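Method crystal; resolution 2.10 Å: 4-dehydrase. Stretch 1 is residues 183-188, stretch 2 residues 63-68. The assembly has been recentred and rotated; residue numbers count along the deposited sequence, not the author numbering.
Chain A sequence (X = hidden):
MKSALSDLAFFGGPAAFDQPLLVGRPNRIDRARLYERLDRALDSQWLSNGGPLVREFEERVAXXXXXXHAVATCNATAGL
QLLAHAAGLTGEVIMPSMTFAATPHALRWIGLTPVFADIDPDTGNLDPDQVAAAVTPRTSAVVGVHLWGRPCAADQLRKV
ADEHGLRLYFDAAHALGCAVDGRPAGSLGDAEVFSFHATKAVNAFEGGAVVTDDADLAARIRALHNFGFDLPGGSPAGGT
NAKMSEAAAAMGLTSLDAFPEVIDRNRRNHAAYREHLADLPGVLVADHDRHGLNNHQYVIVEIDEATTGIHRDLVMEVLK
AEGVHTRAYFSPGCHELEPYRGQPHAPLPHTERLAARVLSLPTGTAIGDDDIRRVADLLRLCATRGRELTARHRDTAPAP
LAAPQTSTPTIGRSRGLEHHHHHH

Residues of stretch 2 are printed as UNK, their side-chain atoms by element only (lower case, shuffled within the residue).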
ATOM      1  N   ARG A 183     -15.563   2.305 -26.799  1.00 28.44           N
ATOM      2  CA  ARG A 183     -14.293   2.724 -26.201  1.00 34.53           C
ATOM      3  C   ARG A 183     -14.119   2.118 -24.794  1.00 33.34           C
ATOM      4  O   ARG A 183     -15.022   2.095 -23.966  1.00 35.62           O
ATOM      5  CB  ARG A 183     -14.284   4.210 -26.159  1.00 29.54           C
ATOM      6  CG  ARG A 183     -14.483   4.768 -27.546  1.00 31.56           C
ATOM      7  CD  ARG A 183     -13.980   6.198 -27.555  1.00 35.95           C
ATOM      8  NE  ARG A 183     -15.036   7.174 -27.331  1.00 66.77           N
ATOM      9  CZ  ARG A 183     -14.793   8.358 -26.805  1.00 76.34           C
ATOM     10  NH1 ARG A 183     -13.562   8.716 -26.441  1.00 61.77           N
ATOM     11  NH2 ARG A 183     -15.808   9.193 -26.640  1.00 96.22           N
ATOM     12  N   PRO A 184     -12.994   1.559 -24.464  1.00 30.52           N
ATOM     13  CA  PRO A 184     -12.986   0.973 -23.134  1.00 33.75           C
ATOM     14  C   PRO A 184     -12.649   1.940 -22.023  1.00 27.01           C
ATOM     15  O   PRO A 184     -11.937   2.925 -22.225  1.00 29.64           O
ATOM     16  CB  PRO A 184     -11.994  -0.187 -23.168  1.00 33.27           C
ATOM     17  CG  PRO A 184     -11.176  -0.012 -24.437  1.00 36.58           C
ATOM     18  CD  PRO A 184     -11.884   1.026 -25.299  1.00 30.04           C
ATOM     19  N   ALA A 185     -13.190   1.669 -20.836  1.00 28.16           N
ATOM     20  CA  ALA A 185     -12.893   2.529 -19.693  1.00 23.88           C
ATOM     21  C   ALA A 185     -11.416   2.329 -19.454  1.00 16.83           C
ATOM     22  O   ALA A 185     -10.942   1.183 -19.541  1.00 22.41           O
ATOM     23  CB  ALA A 185     -13.683   2.142 -18.439  1.00 25.18           C
ATOM     24  N   GLY A 186     -10.710   3.420 -19.175  1.00 23.34           N
ATOM     25  CA  GLY A 186      -9.262   3.420 -18.948  1.00 20.58           C
ATOM     26  C   GLY A 186      -8.551   4.187 -20.076  1.00 27.70           C
ATOM     27  O   GLY A 186      -7.412   4.642 -19.968  1.00 21.19           O
ATOM     28  N   SER A 187      -9.261   4.340 -21.191  1.00 27.78           N
ATOM     29  CA  SER A 187      -8.747   5.035 -22.350  1.00 23.11           C
ATOM     30  C   SER A 187      -9.486   6.330 -22.601  1.00 35.15           C
ATOM     31  O   SER A 187      -9.387   6.893 -23.684  1.00 33.51           O
ATOM     32  CB  SER A 187      -9.083   4.190 -23.539  1.00 31.57           C
ATOM     33  OG  SER A 187     -10.486   4.293 -23.712  1.00 41.73           O
ATOM     34  N   LEU A 188     -10.239   6.792 -21.608  1.00 28.12           N
ATOM     35  CA  LEU A 188     -11.001   7.999 -21.774  1.00 25.17           C
ATOM     36  C   LEU A 188     -10.423   9.187 -21.103  1.00 27.84           C
ATOM     37  O   LEU A 188     -10.667  10.298 -21.551  1.00 35.98           O
ATOM     38  CB  LEU A 188     -12.437   7.833 -21.260  1.00 23.17           C
ATOM     39  CG  LEU A 188     -13.034   6.578 -21.817  1.00 29.54           C
ATOM     40  CD1 LEU A 188     -14.271   6.225 -21.010  1.00 27.73           C
ATOM     41  CD2 LEU A 188     -13.379   6.885 -23.262  1.00 29.72           C
ATOM     42  N   UNK A  63      -3.927  -3.736 -21.714  1.00 23.83           N
ATOM     43  CA  UNK A  63      -4.633  -4.136 -22.903  1.00 27.52           C
ATOM     44  C   UNK A  63      -6.109  -3.894 -22.731  1.00 34.73           C
ATOM     45  O   UNK A  63      -6.749  -3.314 -23.610  1.00 33.37           O
ATOM     46  N   UNK A  64      -6.594  -4.347 -21.573  1.00 27.55           N
ATOM     47  CA  UNK A  64      -7.990  -4.238 -21.183  1.00 30.15           C
ATOM     48  C   UNK A  64      -8.538  -2.808 -21.164  1.00 32.17           C
ATOM     49  O   UNK A  64      -9.735  -2.613 -21.411  1.00 27.20           O
ATOM     50  c   UNK A  64      -9.610  -6.805 -20.636  1.00 26.01           C
ATOM     51  c   UNK A  64      -8.481  -6.941 -18.449  1.00 33.33           C
ATOM     52  c   UNK A  64      -8.354  -6.413 -19.870  1.00 29.29           C
ATOM     53  c   UNK A  64      -8.205  -4.902 -19.810  1.00 29.77           C
ATOM     54  N   UNK A  65      -7.646  -1.843 -20.846  1.00 27.51           N
ATOM     55  CA  UNK A  65      -7.922  -0.419 -20.770  1.00 22.58           C
ATOM     56  C   UNK A  65      -7.847   0.229 -22.155  1.00 22.48           C
ATOM     57  O   UNK A  65      -8.251   1.382 -22.382  1.00 28.57           O
ATOM     58  c   UNK A  65      -6.813   0.166 -19.895  1.00 19.62           C
ATOM     59  N   UNK A  66      -7.283  -0.532 -23.093  1.00 27.56           N
ATOM     60  CA  UNK A  66      -7.092  -0.036 -24.442  1.00 30.27           C
ATOM     61  C   UNK A  66      -5.992   1.059 -24.461  1.00 45.54           C
ATOM     62  O   UNK A  66      -5.990   1.961 -25.299  1.00 43.73           O
ATOM     63  N   UNK A  67      -5.041   1.015 -23.512  1.00 39.29           N
ATOM     64  CA  UNK A  67      -3.957   1.999 -23.458  1.00 32.50           C
ATOM     65  C   UNK A  67      -2.633   1.261 -23.507  1.00 38.27           C
ATOM     66  O   UNK A  67      -2.610   0.010 -23.421  1.00 28.19           O
ATOM     67  c   UNK A  67      -5.303   3.779 -22.381  1.00 24.85           C
ATOM     68  c   UNK A  67      -3.981   3.048 -22.350  1.00 25.73           C
ATOM     69  c   UNK A  67      -3.707   2.450 -20.978  1.00 22.44           C
ATOM     70  N   UNK A  68      -1.557   2.053 -23.646  1.00 27.60           N
ATOM     71  CA  UNK A  68      -0.231   1.449 -23.743  1.00 28.32           C
ATOM     72  C   UNK A  68       0.436   1.154 -22.441  1.00 33.65           C
ATOM     73  O   UNK A  68       1.218   0.205 -22.367  1.00 31.25           O
ATOM     74  c   UNK A  68       0.932   3.700 -26.660  1.00 68.22           C
ATOM     75  n   UNK A  68       0.158   6.414 -26.831  1.00 58.36           N
ATOM     76  n   UNK A  68       0.033   4.265 -27.663  1.00 89.40           N
ATOM     77  c   UNK A  68       0.246   2.543 -25.934  1.00 47.45           C
ATOM     78  c   UNK A  68      -0.317   5.538 -27.711  1.00 71.37           C
ATOM     79  c   UNK A  68       0.733   2.314 -24.520  1.00 27.86           C
ATOM     80  n   UNK A  68      -1.157   5.942 -28.662  1.00 74.93           N
TER
HETATM   81  O   HOH W   1     -11.431  -1.844 -19.276  1.00 24.03           O

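Position 63 has backbone atoms and nothing more. No side-chain atom is present, so the residue is glycine, Gly63. It lies in the helix and makes no contact with stretch 1. An ideal CB would have room here, so the missing atoms, not crowding, identify it.

Position 64 carries four carbons. The chain runs CB, then a second carbon that forks into two ends. The CA-to-CB bond points sideways, and CB of position 64, its nearest side-chain atom to stretch 1, is 6.7 Å from O of Ala185. The backbone makes the contact instead: O of position 64 lies 3.8 Å from CB of Pro184. The forked chain is leucine, Leu64.

Position 65 has one side-chain carbon, the CB. CA of position 65 lies 3.6 Å from O of Ala185. O of position 65 lies 3.1 Å from CB of Ser187 and 3.8 Å from CG of Pro184. The single carbon makes the residue alanine, Ala65. It is buried, and it has the largest area covered by the other stretch among these residues.

Position 66 again has no side-chain atom. Phi is 70°, which favours glycine. An ideal CB at position 66 would point toward stretch 1 and fall 2.9 Å from CG of Pro184, a clash. The residue is glycine, Gly66. It leaves the helical angles in a Schellman motif, and N of Gly66 donates to O of Gly63 at 2.9 Å.

Position 67 has three carbons, with CB carrying the other two. CB points toward stretch 1. One of the two end carbons of position 67 lies 3.3 Å from O of Gly186 and 3.7 Å from CA of Ser187. This is valine, Val67, with chi1 m; the touching carbon is CG1.

Position 68 has three carbons, a nitrogen, then a carbon bearing two more nitrogens. It does not touch stretch 1. The guanidinium marks arginine, Arg68. Its NH1 is hydrogen-bonded elsewhere in the structure.

The contact packs a type II turn, Pro184 to Ser187, against the end of a helix. N of Ser187 donates to O of Pro184 at 3.2 Å, and OG of Ser187 donates to the same O at a very short 2.5 Å. No direct hydrogen bond crosses between the stretches. N of Ser187 is 3.3 Å from O of Ala65, but the angle is poor. One water bridges the backbones, donating to O of Leu64 at 2.8 Å and to O of Ala185 at 3.1 Å. Gly186 permits the close approach: an ideal CB there would fall 2.8 Å from CB of Ala65. Packing buries 217 Å² in total.

Stretch 2 63-68: GLAGVR
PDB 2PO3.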